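Local coordinates for polyketide synthase PksJ (Bacillus subtilis subsp. subtilis, PDB 4J1Q), which probably catalyses the NADPH-dependent, stereoselective reduction of alpha- and beta-keto groups as a ketoreductase of the bacillaene polyketide assembly line, at residues Q111-L116 and L158-D163; E46-L51 and Q97-K102; H196-D201 and Q421-D426; F332-S337 and K417-G422. One frame throughout, in Å; residues are numbered along the deposited sequence.

Contact 1. Residues Q111-L116 and L158-D163; sequences QAIVPL and LKLKDD
Gln111 and Leu160 bury the most surface here, the glutamine amide meeting the leucine at both its backbone and its side chain. The Gln111 side chain leaves strand 108-115 with CG anti to its carbonyl carbon (chi1 -50°) and runs on extended to CD, which brings the amide up to the helix. Gln111 NE2 donates to Leu160 O over 3.1 Å with a fairly straight N-H...O angle of 159°. The carbonyl lies close to the plane of the amide, whereas the donor stands 33° off the carbonyl plane. Gln111 OE1 lies 3.5 Å from Leu160 CB, and the two side chains cross at a slant. The same amide is gripped by two further partners: OE1 accepts a hydrogen bond from His47 and NE2 pairs with Gln143. These bonds fix its rotation and satisfy its polar atoms in a buried setting. Ile113, two residues further along the strand, reaches tip to tip with Leu160, Ile113 CD1 lying 3.8 Å from Leu160 CD2, and Ile145 and Met66 add to the apolar surroundings of the leucine. Asp163 contributes little but CB, 4.0 Å from Gln111 NE2; its carboxylate is engaged by Tyr174 and Arg179. A helix laid over parallel strands in this way is characteristic of a Rossmann-like alpha/beta layer, consistent with the structural subdomain of polyketide synthase ketoreductases.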
# COMPACT_ATOMS: atom_id res chain seq x y z
N GLN A 111 -6.39 17.41 8.46
CA GLN A 111 -5.60 16.57 9.33
C GLN A 111 -6.41 15.36 9.71
O GLN A 111 -7.54 15.48 10.23
CB GLN A 111 -5.21 17.33 10.59
CG GLN A 111 -4.61 18.70 10.32
CD GLN A 111 -4.18 19.39 11.60
OE1 GLN A 111 -5.02 19.68 12.46
NE2 GLN A 111 -2.88 19.63 11.75
N ALA A 112 -5.83 14.18 9.47
CA ALA A 112 -6.48 12.94 9.82
C ALA A 112 -5.90 12.45 11.11
O ALA A 112 -4.67 12.44 11.29
CB ALA A 112 -6.31 11.90 8.73
N ILE A 113 -6.78 12.11 12.04
CA ILE A 113 -6.33 11.60 13.32
C ILE A 113 -6.58 10.12 13.37
O ILE A 113 -7.70 9.66 13.22
CB ILE A 113 -7.02 12.31 14.49
CG1 ILE A 113 -7.15 13.81 14.19
CG2 ILE A 113 -6.22 12.12 15.75
CD1 ILE A 113 -5.85 14.57 14.03
N VAL A 114 -5.48 9.38 13.39
CA VAL A 114 -5.53 7.93 13.42
C VAL A 114 -4.94 7.52 14.76
O VAL A 114 -3.81 7.92 15.10
CB VAL A 114 -4.71 7.32 12.25
CG1 VAL A 114 -4.94 5.80 12.13
CG2 VAL A 114 -5.04 8.03 10.95
N PRO A 115 -5.74 6.81 15.57
CA PRO A 115 -5.23 6.22 16.78
C PRO A 115 -4.58 4.87 16.48
O PRO A 115 -5.22 4.00 15.90
CB PRO A 115 -6.49 6.04 17.63
CG PRO A 115 -7.58 5.81 16.63
CD PRO A 115 -7.17 6.52 15.37
N LEU A 116 -3.30 4.74 16.82
CA LEU A 116 -2.68 3.43 16.90
C LEU A 116 -3.43 2.59 17.92
O LEU A 116 -3.56 2.97 19.08
CB LEU A 116 -1.20 3.55 17.27
CG LEU A 116 -0.40 4.52 16.41
CD1 LEU A 116 0.48 5.42 17.26
CD2 LEU A 116 0.46 3.78 15.40
N LEU A 158 -3.02 22.26 20.63
CA LEU A 158 -1.80 23.02 20.32
C LEU A 158 -0.92 22.29 19.30
O LEU A 158 -0.36 22.90 18.38
CB LEU A 158 -1.01 23.35 21.59
CG LEU A 158 -1.71 24.27 22.61
CD1 LEU A 158 -0.89 24.42 23.88
CD2 LEU A 158 -2.01 25.63 22.02
N LYS A 159 -0.81 20.98 19.45
CA LYS A 159 -0.02 20.19 18.51
C LYS A 159 -0.60 20.30 17.10
O LYS A 159 0.11 20.59 16.14
CB LYS A 159 0.03 18.73 18.94
CG LYS A 159 1.06 18.45 20.01
CD LYS A 159 0.51 17.53 21.08
CE LYS A 159 1.42 17.54 22.31
NZ LYS A 159 2.74 16.92 22.02
N LEU A 160 -1.90 20.05 16.99
CA LEU A 160 -2.55 20.10 15.69
C LEU A 160 -2.34 21.49 15.11
O LEU A 160 -1.91 21.62 13.95
CB LEU A 160 -4.05 19.83 15.83
CG LEU A 160 -4.43 18.45 16.36
CD1 LEU A 160 -5.94 18.29 16.36
CD2 LEU A 160 -3.78 17.37 15.53
N LYS A 161 -2.58 22.51 15.95
CA LYS A 161 -2.26 23.88 15.61
C LYS A 161 -0.78 24.04 15.27
O LYS A 161 -0.44 24.66 14.25
CB LYS A 161 -2.66 24.83 16.74
CG LYS A 161 -4.15 24.89 17.01
CD LYS A 161 -4.50 25.83 18.16
CE LYS A 161 -6.00 25.86 18.40
NZ LYS A 161 -6.43 26.80 19.47
N ASP A 162 0.09 23.48 16.09
CA ASP A 162 1.52 23.53 15.80
C ASP A 162 1.91 22.71 14.53
O ASP A 162 2.75 23.14 13.73
CB ASP A 162 2.33 23.08 17.02
CG ASP A 162 2.62 24.23 18.00
OD1 ASP A 162 1.78 25.16 18.11
OD2 ASP A 162 3.70 24.23 18.65
N ASP A 163 1.25 21.58 14.32
CA ASP A 163 1.51 20.78 13.11
C ASP A 163 1.02 21.53 11.88
O ASP A 163 1.74 21.61 10.86
CB ASP A 163 0.86 19.40 13.21
CG ASP A 163 1.56 18.51 14.25
OD1 ASP A 163 2.81 18.52 14.30
OD2 ASP A 163 0.87 17.76 14.99

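Contact 2. Residues E46-L51 and Q97-K102; sequences EHIIVL and QSKVRK
The Glu46 carboxylate faces the ammonium groups of Lys99 and Lys102 in a salt-bridge network, of which the Lys99 bond is the surer. Lys99 NZ donates to Glu46 OE1 at 2.7 Å, approaching from the syn side and 22° out of the carboxylate plane. The Lys99 chain is bent from chi2 onward, which folds the ammonium group back to the glutamate; Lys99 NZ also comes within 4.1 Å of Ile48 CD1. Lys102, by contrast, is extended and crosses Glu46 at about a right angle. Lys102 NZ is modelled 2.9 Å from Glu46 OE2, with a weak second bond to OE1, but the position of this nitrogen is uncertain and both bonds are tentative. OE1 is thus securely satisfied by Lys99, and the presence of two lysines nearby would probably favour the ionised form of the carboxylate. The backbone of strand 46-52 is hydrogen-bonded on one side to Ile109 and Gln111 of strand 108-115 and on the other to Arg70 and Ile72 of strand 70-74. The salt bridges tie the start of strand 46-52 to residues 99-102, where helix 100-105 begins its run toward strand 108-115.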
# COMPACT_ATOMS: atom_id res chain seq x y z
N GLU A 46 -9.40 27.48 5.28
CA GLU A 46 -10.21 26.47 5.94
C GLU A 46 -9.37 25.42 6.67
O GLU A 46 -8.25 25.10 6.27
CB GLU A 46 -11.16 25.80 4.95
CG GLU A 46 -12.42 25.22 5.58
CD GLU A 46 -13.53 24.96 4.56
OE1 GLU A 46 -14.35 24.05 4.80
OE2 GLU A 46 -13.57 25.67 3.52
N HIS A 47 -9.91 24.91 7.77
CA HIS A 47 -9.25 23.89 8.57
C HIS A 47 -10.18 22.76 8.86
O HIS A 47 -11.23 22.94 9.50
CB HIS A 47 -8.74 24.46 9.89
CG HIS A 47 -7.90 23.49 10.69
ND1 HIS A 47 -6.96 23.89 11.56
CD2 HIS A 47 -7.86 22.09 10.69
CE1 HIS A 47 -6.38 22.82 12.13
NE2 HIS A 47 -6.95 21.72 11.61
N ILE A 48 -9.77 21.57 8.40
CA ILE A 48 -10.59 20.37 8.55
C ILE A 48 -9.82 19.28 9.26
O ILE A 48 -8.65 19.04 8.96
CB ILE A 48 -11.06 19.83 7.20
CG1 ILE A 48 -11.80 20.92 6.44
CG2 ILE A 48 -11.95 18.60 7.38
CD1 ILE A 48 -12.65 20.40 5.31
N ILE A 49 -10.47 18.64 10.22
CA ILE A 49 -9.88 17.53 10.95
C ILE A 49 -10.81 16.34 10.96
O ILE A 49 -12.00 16.48 11.23
CB ILE A 49 -9.48 17.91 12.38
CG1 ILE A 49 -10.68 18.43 13.15
CG2 ILE A 49 -8.40 18.97 12.35
CD1 ILE A 49 -10.37 18.80 14.60
N VAL A 50 -10.28 15.18 10.56
CA VAL A 50 -11.07 13.97 10.41
C VAL A 50 -10.58 12.95 11.42
O VAL A 50 -9.40 12.65 11.46
CB VAL A 50 -10.91 13.39 8.98
CG1 VAL A 50 -11.78 12.15 8.78
CG2 VAL A 50 -11.22 14.44 7.95
N LEU A 51 -11.48 12.46 12.26
CA LEU A 51 -11.14 11.49 13.32
C LEU A 51 -11.66 10.10 12.98
O LEU A 51 -12.86 9.90 12.80
CB LEU A 51 -11.73 11.91 14.68
CG LEU A 51 -11.98 13.39 14.96
CD1 LEU A 51 -12.90 13.53 16.17
CD2 LEU A 51 -10.65 14.10 15.20
N GLN A 97 -13.80 16.06 -3.40
CA GLN A 97 -14.58 16.41 -4.58
C GLN A 97 -15.42 17.66 -4.33
O GLN A 97 -15.42 18.57 -5.15
CB GLN A 97 -15.52 15.27 -4.97
CG GLN A 97 -14.84 14.17 -5.73
CD GLN A 97 -15.80 13.04 -6.09
OE1 GLN A 97 -16.73 12.75 -5.34
NE2 GLN A 97 -15.56 12.40 -7.22
N SER A 98 -16.11 17.67 -3.20
CA SER A 98 -17.04 18.75 -2.87
C SER A 98 -16.29 20.07 -2.71
O SER A 98 -16.75 21.11 -3.17
CB SER A 98 -17.75 18.45 -1.56
OG SER A 98 -17.07 19.07 -0.48
N LYS A 99 -15.19 20.02 -1.98
CA LYS A 99 -14.46 21.21 -1.62
C LYS A 99 -13.65 21.70 -2.80
O LYS A 99 -12.84 22.61 -2.68
CB LYS A 99 -13.55 20.94 -0.42
CG LYS A 99 -14.32 20.66 0.87
CD LYS A 99 -15.51 21.59 1.04
CE LYS A 99 -15.25 22.64 2.11
NZ LYS A 99 -15.76 22.23 3.45
N VAL A 100 -13.90 21.12 -3.96
CA VAL A 100 -13.01 21.30 -5.08
C VAL A 100 -12.95 22.75 -5.54
O VAL A 100 -11.89 23.26 -5.88
CB VAL A 100 -13.38 20.38 -6.24
CG1 VAL A 100 -14.59 20.94 -7.00
CG2 VAL A 100 -12.19 20.21 -7.16
N ARG A 101 -14.10 23.41 -5.54
CA ARG A 101 -14.16 24.81 -5.94
C ARG A 101 -13.39 25.69 -4.96
O ARG A 101 -12.68 26.60 -5.37
CB ARG A 101 -15.61 25.28 -6.07
CG ARG A 101 -15.96 25.88 -7.43
CD ARG A 101 -17.38 25.52 -7.86
NE ARG A 101 -17.56 24.08 -7.97
CZ ARG A 101 -18.70 23.47 -8.29
NH1 ARG A 101 -19.78 24.19 -8.57
NH2 ARG A 101 -18.74 22.15 -8.33
N LYS A 102 -13.49 25.39 -3.67
CA LYS A 102 -12.71 26.11 -2.67
C LYS A 102 -11.21 25.99 -2.92
O LYS A 102 -10.49 26.99 -3.00
CB LYS A 102 -13.04 25.62 -1.26
CG LYS A 102 -14.45 25.90 -0.81
CD LYS A 102 -14.63 25.43 0.63
CE LYS A 102 -16.03 25.73 1.16
NZ LYS A 102 -16.20 25.19 2.53

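Contact 3. Residues H196-D201 and Q421-D426; sequences HMPWRD and QGIVSD
Pro198 and Ile423 make the closest of the two apolar pairs that carry this contact. The delta methyl of Ile423 is set against the proline ring, with Ile423 CD1 3.5 Å from Pro198 CG and 4.0 Å from Pro198 CD; the two side chains cross at about a right angle. Ile423 presents this methyl by holding CG1 anti to its carbonyl carbon (chi1 -63°), and it also packs on Ile334 of strand 332-338. Nearer the helix end, Val424 CG1 touches His196 CB at 3.9 Å, while the imidazole turns away from the helix.

Next to the proline, aromatic packing takes over. Pro198 CG sits 4.0 Å above the plane of the neighbouring Trp199 ring, over its centre, in a CH-pi arrangement. That indole meets Tyr205 edge to face and Tyr420 with the planes nearly perpendicular. The 196-201 segment belongs to the loop that leads into strand 204-208, which is followed by a glycine pattern consistent with the nucleotide-binding turn of a Rossmann fold. The contact therefore joins the entry to that fold with the C-terminal end of helix 412-425.

Polar interactions are confined to the helix side of the two segments. Within the last turn, Ser425 OG donates to Gly422 O over 2.9 Å, from above the carbonyl plane rather than along a lone pair. Asp426 then leaves helical geometry with a positive phi of 71°, its carboxylate held by a salt bridge to Arg366.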
# COMPACT_ATOMS: atom_id res chain seq x y z
N HIS A 196 20.66 -14.62 -1.42
CA HIS A 196 19.91 -15.68 -0.74
C HIS A 196 18.51 -15.70 -1.27
O HIS A 196 18.02 -14.70 -1.79
CB HIS A 196 19.84 -15.39 0.76
CG HIS A 196 20.95 -16.01 1.56
ND1 HIS A 196 20.72 -16.82 2.61
CD2 HIS A 196 22.33 -15.82 1.51
CE1 HIS A 196 21.89 -17.18 3.17
NE2 HIS A 196 22.88 -16.57 2.49
N MET A 197 17.83 -16.83 -1.10
CA MET A 197 16.49 -16.98 -1.66
C MET A 197 15.55 -17.81 -0.81
O MET A 197 15.98 -18.63 -0.01
CB MET A 197 16.57 -17.53 -3.07
CG MET A 197 17.40 -16.64 -3.96
SD MET A 197 17.76 -17.42 -5.54
CE MET A 197 18.39 -16.01 -6.44
N PRO A 198 14.25 -17.57 -0.98
CA PRO A 198 13.22 -18.13 -0.11
C PRO A 198 12.62 -19.44 -0.63
O PRO A 198 11.73 -20.01 0.01
CB PRO A 198 12.15 -17.04 -0.13
CG PRO A 198 12.29 -16.42 -1.48
CD PRO A 198 13.77 -16.40 -1.72
N TRP A 199 13.08 -19.88 -1.79
CA TRP A 199 12.45 -21.01 -2.48
C TRP A 199 12.69 -22.36 -1.84
O TRP A 199 13.83 -22.71 -1.51
CB TRP A 199 12.90 -21.04 -3.93
CG TRP A 199 12.77 -19.71 -4.61
CD1 TRP A 199 13.76 -19.00 -5.29
CD2 TRP A 199 11.59 -18.84 -4.64
NE1 TRP A 199 13.24 -17.83 -5.81
CE2 TRP A 199 11.96 -17.66 -5.42
CE3 TRP A 199 10.30 -18.94 -4.14
CZ2 TRP A 199 11.07 -16.64 -5.69
CZ3 TRP A 199 9.40 -17.91 -4.41
CH2 TRP A 199 9.78 -16.78 -5.16
N ARG A 200 11.61 -23.13 -1.67
CA ARG A 200 11.69 -24.57 -1.43
C ARG A 200 11.41 -25.34 -2.71
O ARG A 200 10.36 -25.16 -3.34
CB ARG A 200 10.67 -24.99 -0.37
CG ARG A 200 10.93 -24.40 1.00
CD ARG A 200 9.89 -24.87 2.00
NE ARG A 200 10.13 -24.26 3.31
CZ ARG A 200 9.33 -24.42 4.36
NH1 ARG A 200 8.23 -25.17 4.25
NH2 ARG A 200 9.61 -23.82 5.50
N ASP A 201 12.35 -26.22 -3.07
CA ASP A 201 12.33 -26.90 -4.36
C ASP A 201 11.03 -27.65 -4.55
O ASP A 201 10.42 -27.60 -5.62
CB ASP A 201 13.51 -27.85 -4.51
CG ASP A 201 14.78 -27.14 -4.95
OD1 ASP A 201 14.79 -26.53 -6.05
OD2 ASP A 201 15.77 -27.17 -4.19
N GLN A 421 16.86 -8.98 -2.33
CA GLN A 421 17.45 -8.12 -1.32
C GLN A 421 16.42 -7.67 -0.28
O GLN A 421 16.77 -7.46 0.89
CB GLN A 421 18.05 -6.88 -1.98
CG GLN A 421 19.30 -7.12 -2.78
CD GLN A 421 19.85 -5.83 -3.37
OE1 GLN A 421 19.62 -4.75 -2.83
NE2 GLN A 421 20.55 -5.94 -4.49
N GLY A 422 15.17 -7.48 -0.71
CA GLY A 422 14.13 -7.00 0.20
C GLY A 422 13.77 -8.05 1.22
O GLY A 422 13.48 -7.74 2.36
N ILE A 423 13.80 -9.31 0.81
CA ILE A 423 13.47 -10.39 1.71
C ILE A 423 14.50 -10.51 2.83
O ILE A 423 14.14 -10.50 4.01
CB ILE A 423 13.37 -11.73 0.96
CG1 ILE A 423 12.24 -11.67 -0.07
CG2 ILE A 423 13.20 -12.88 1.95
CD1 ILE A 423 11.89 -12.99 -0.72
N VAL A 424 15.78 -10.62 2.45
CA VAL A 424 16.84 -10.81 3.42
C VAL A 424 16.90 -9.67 4.45
O VAL A 424 17.18 -9.91 5.62
CB VAL A 424 18.23 -11.05 2.76
CG1 VAL A 424 18.12 -11.96 1.55
CG2 VAL A 424 18.92 -9.74 2.38
N SER A 425 16.61 -8.44 4.03
CA SER A 425 16.60 -7.32 4.97
C SER A 425 15.49 -7.45 6.03
O SER A 425 15.70 -7.13 7.19
CB SER A 425 16.50 -5.99 4.23
OG SER A 425 15.20 -5.82 3.68
N ASP A 426 14.35 -8.00 5.63
CA ASP A 426 13.27 -8.37 6.55
C ASP A 426 12.51 -7.20 7.17
O ASP A 426 12.01 -7.30 8.29
CB ASP A 426 13.73 -9.33 7.65
CG ASP A 426 12.60 -10.22 8.16
OD1 ASP A 426 11.55 -10.31 7.50
OD2 ASP A 426 12.73 -10.83 9.23

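Contact 4. Residues F332-S337 and K417-G422; sequences FFIFFS and KAFYQG. With NDP (NADPH dihydro-nicotinamide-adenine-dinucleotide phosphate), chain B.
Phe336 and Phe419 bring their rings together at CE1, and the two side chains cross at about a right angle. Phe419 CE1 lies at the edge of the Phe336 ring, near its plane, 4.2 Å from Phe336 CE1. Phe218 meets each of these rings edge to face, and Trp383 does the same with Phe336, forming an aromatic cluster. Within the helix, Phe419 CD2 stands 4.0 Å above one face of the Tyr420 ring, displaced toward its rim.

The remaining contact is aliphatic on aromatic. The Ile334 side chain crosses Phe419 at a slant, with Ile334 CD1 3.7 Å from Phe419 CE1 and 3.9 Å from Phe419 CZ. In Phe419, CG lies anti to N and beside the carbonyl carbon (chi1 173°), which points the ring to the strand.

Phe336 also borders the cofactor: Phe336 CB is 3.6 Å from O4D of the NADPH nicotinamide ribose, and the next carbonyl, Ser337 O, is 3.4 Å from C6N of the nicotinamide. Ser337 OG turns to Asp359 and Asn355. The strand thus carries two residues of the NADPH pocket, in keeping with a Rossmann fold.

Strand 332-338 is hydrogen-bonded through its backbone to Ile287 and His289 on one side and to Ser377 and Ile379 on the other. Helix 412-425 covers one face of these strands, and helix 349-370 packs on the alternate side chains Phe333, Phe335 and Ser337.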
# COMPACT_ATOMS: atom_id res chain seq x y z
N PHE A 332 6.74 -16.82 3.64
CA PHE A 332 6.55 -15.39 3.38
C PHE A 332 5.12 -15.03 2.96
O PHE A 332 4.35 -15.89 2.51
CB PHE A 332 7.56 -14.88 2.34
CG PHE A 332 7.50 -15.61 1.02
CD1 PHE A 332 6.41 -15.46 0.16
CD2 PHE A 332 8.55 -16.45 0.62
CE1 PHE A 332 6.37 -16.13 -1.05
CE2 PHE A 332 8.51 -17.12 -0.58
CZ PHE A 332 7.42 -16.96 -1.42
N PHE A 333 4.75 -13.77 3.18
CA PHE A 333 3.55 -13.20 2.59
C PHE A 333 3.96 -11.81 2.10
O PHE A 333 4.24 -10.93 2.91
CB PHE A 333 2.45 -13.11 3.65
CG PHE A 333 1.05 -12.96 3.09
CD1 PHE A 333 0.82 -12.34 1.87
CD2 PHE A 333 -0.05 -13.29 3.88
CE1 PHE A 333 -0.49 -12.12 1.41
CE2 PHE A 333 -1.35 -13.07 3.43
CZ PHE A 333 -1.57 -12.45 2.20
N ILE A 334 4.14 -11.68 0.79
CA ILE A 334 4.65 -10.45 0.20
C ILE A 334 3.58 -9.74 -0.62
O ILE A 334 2.97 -10.34 -1.49
CB ILE A 334 5.84 -10.74 -0.71
CG1 ILE A 334 7.10 -11.08 0.11
CG2 ILE A 334 6.08 -9.57 -1.66
CD1 ILE A 334 8.07 -11.96 -0.63
N PHE A 335 3.34 -8.46 -0.30
CA PHE A 335 2.38 -7.66 -1.06
C PHE A 335 3.13 -6.93 -2.17
O PHE A 335 4.13 -6.27 -1.91
CB PHE A 335 1.69 -6.61 -0.16
CG PHE A 335 1.31 -7.10 1.20
CD1 PHE A 335 1.30 -6.22 2.28
CD2 PHE A 335 0.89 -8.40 1.39
CE1 PHE A 335 0.99 -6.67 3.56
CE2 PHE A 335 0.58 -8.87 2.66
CZ PHE A 335 0.62 -8.00 3.75
N PHE A 336 2.54 -6.91 -3.36
CA PHE A 336 3.06 -6.05 -4.43
C PHE A 336 2.38 -4.69 -4.46
O PHE A 336 1.34 -4.49 -5.11
CB PHE A 336 2.96 -6.75 -5.79
CG PHE A 336 4.04 -7.79 -6.01
CD1 PHE A 336 4.93 -8.13 -4.99
CD2 PHE A 336 4.19 -8.39 -7.25
CE1 PHE A 336 5.92 -9.07 -5.19
CE2 PHE A 336 5.17 -9.34 -7.46
CZ PHE A 336 6.05 -9.68 -6.43
N SER A 337 2.94 -3.76 -3.70
CA SER A 337 2.37 -2.42 -3.59
C SER A 337 3.08 -1.54 -4.62
O SER A 337 3.80 -2.05 -5.48
CB SER A 337 2.60 -1.89 -2.15
OG SER A 337 2.24 -0.52 -2.01
N LYS A 417 16.41 -8.79 -8.33
CA LYS A 417 17.47 -8.57 -7.38
C LYS A 417 16.96 -7.81 -6.16
O LYS A 417 17.16 -8.23 -5.03
CB LYS A 417 18.66 -7.85 -8.03
CG LYS A 417 19.37 -8.70 -9.08
CD LYS A 417 20.55 -7.97 -9.70
CE LYS A 417 21.00 -8.64 -11.00
NZ LYS A 417 22.34 -8.19 -11.46
N ALA A 418 16.21 -6.73 -6.41
CA ALA A 418 15.61 -5.95 -5.34
C ALA A 418 14.63 -6.80 -4.53
O ALA A 418 14.59 -6.74 -3.31
CB ALA A 418 14.91 -4.75 -5.92
N PHE A 419 13.90 -7.65 -5.22
CA PHE A 419 12.99 -8.56 -4.56
C PHE A 419 13.71 -9.45 -3.57
O PHE A 419 13.27 -9.57 -2.44
CB PHE A 419 12.25 -9.39 -5.59
CG PHE A 419 11.39 -10.47 -4.98
CD1 PHE A 419 10.12 -10.19 -4.49
CD2 PHE A 419 11.82 -11.80 -5.02
CE1 PHE A 419 9.32 -11.20 -3.98
CE2 PHE A 419 11.02 -12.82 -4.53
CZ PHE A 419 9.75 -12.54 -4.06
N TYR A 420 14.82 -10.06 -4.00
CA TYR A 420 15.61 -10.92 -3.12
C TYR A 420 16.29 -10.13 -1.99
O TYR A 420 16.24 -10.52 -0.82
CB TYR A 420 16.65 -11.74 -3.92
CG TYR A 420 16.03 -12.88 -4.71
CD1 TYR A 420 15.23 -13.82 -4.07
CD2 TYR A 420 16.15 -12.96 -6.09
CE1 TYR A 420 14.58 -14.81 -4.77
CE2 TYR A 420 15.52 -13.96 -6.81
CZ TYR A 420 14.73 -14.89 -6.15
OH TYR A 420 14.12 -15.93 -6.83
N GLN A 421 16.86 -8.98 -2.33
CA GLN A 421 17.45 -8.12 -1.32
C GLN A 421 16.42 -7.67 -0.28
O GLN A 421 16.77 -7.46 0.89
CB GLN A 421 18.05 -6.88 -1.98
CG GLN A 421 19.30 -7.12 -2.78
CD GLN A 421 19.85 -5.83 -3.37
OE1 GLN A 421 19.62 -4.75 -2.83
NE2 GLN A 421 20.55 -5.94 -4.49
N GLY A 422 15.17 -7.48 -0.71
CA GLY A 422 14.13 -7.00 0.20
C GLY A 422 13.77 -8.05 1.22
O GLY A 422 13.48 -7.74 2.36
PA NDP B . -1.67 -6.41 -14.19
O1A NDP B . -2.97 -5.59 -14.28
O2A NDP B . -0.99 -7.02 -15.37
O5B NDP B . -1.86 -7.52 -13.06
C5B NDP B . -2.92 -7.43 -12.11
C4B NDP B . -3.63 -8.77 -12.16
O4B NDP B . -4.56 -8.83 -11.07
C3B NDP B . -4.48 -8.87 -13.42
O3B NDP B . -3.99 -10.06 -14.08
C2B NDP B . -5.91 -9.06 -12.93
O2B NDP B . -6.55 -10.17 -13.63
C1B NDP B . -5.75 -9.49 -11.48
N9A NDP B . -6.91 -8.96 -10.70
C8A NDP B . -7.44 -7.68 -10.77
N7A NDP B . -8.50 -7.62 -9.87
C5A NDP B . -8.58 -8.86 -9.21
C6A NDP B . -9.42 -9.38 -8.23
N6A NDP B . -10.47 -8.66 -7.71
N1A NDP B . -9.23 -10.65 -7.79
C2A NDP B . -8.25 -11.43 -8.32
N3A NDP B . -7.45 -10.95 -9.30
C4A NDP B . -7.57 -9.66 -9.74
O3 NDP B . -0.61 -5.47 -13.41
PN NDP B . 0.85 -6.01 -13.05
O1N NDP B . 1.76 -5.04 -13.80
O2N NDP B . 0.93 -7.52 -13.15
O5D NDP B . 0.94 -5.64 -11.48
C5D NDP B . 1.08 -6.62 -10.45
C4D NDP B . 0.92 -5.90 -9.09
O4D NDP B . 2.08 -5.08 -8.86
C3D NDP B . -0.29 -4.96 -9.10
O3D NDP B . -1.01 -5.04 -7.85
C2D NDP B . 0.32 -3.60 -9.31
O2D NDP B . -0.48 -2.63 -8.63
C1D NDP B . 1.73 -3.71 -8.71
N1N NDP B . 2.69 -2.85 -9.43
C2N NDP B . 3.01 -3.07 -10.74
C3N NDP B . 3.88 -2.21 -11.44
C7N NDP B . 4.23 -2.49 -12.90
O7N NDP B . 5.22 -1.93 -13.38
N7N NDP B . 3.43 -3.26 -13.67
C4N NDP B . 4.39 -1.05 -10.79
C5N NDP B . 4.01 -0.83 -9.45
C6N NDP B . 3.15 -1.75 -8.81
P2B NDP B . -8.16 -10.24 -13.83
O1X NDP B . -8.49 -8.85 -14.40
O2X NDP B . -8.24 -11.46 -14.74
O3X NDP B . -8.75 -10.46 -12.45

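The four contacts fall into two groups on opposite sides of the chain's centre. Contacts 1 and 2, with centres 16 Å apart, use the neighbouring strands 108-115 and 46-52, joined by backbone bonds such as Ile113 N to Val50 O at 2.7 Å. Contacts 3 and 4 share Gln421 and Gly422 on helix 412-425, and their centres are only 8 Å apart; Pro198 CB of contact 3 rests 3.7 Å from Phe332 CE2 of contact 4. Contact 4 itself borders the NADPH pocket through Phe336 and Ser337. The groups are well separated: centres of contacts 1 and 4 are 32 Å apart, and those of contacts 2 and 3 are 44 Å apart.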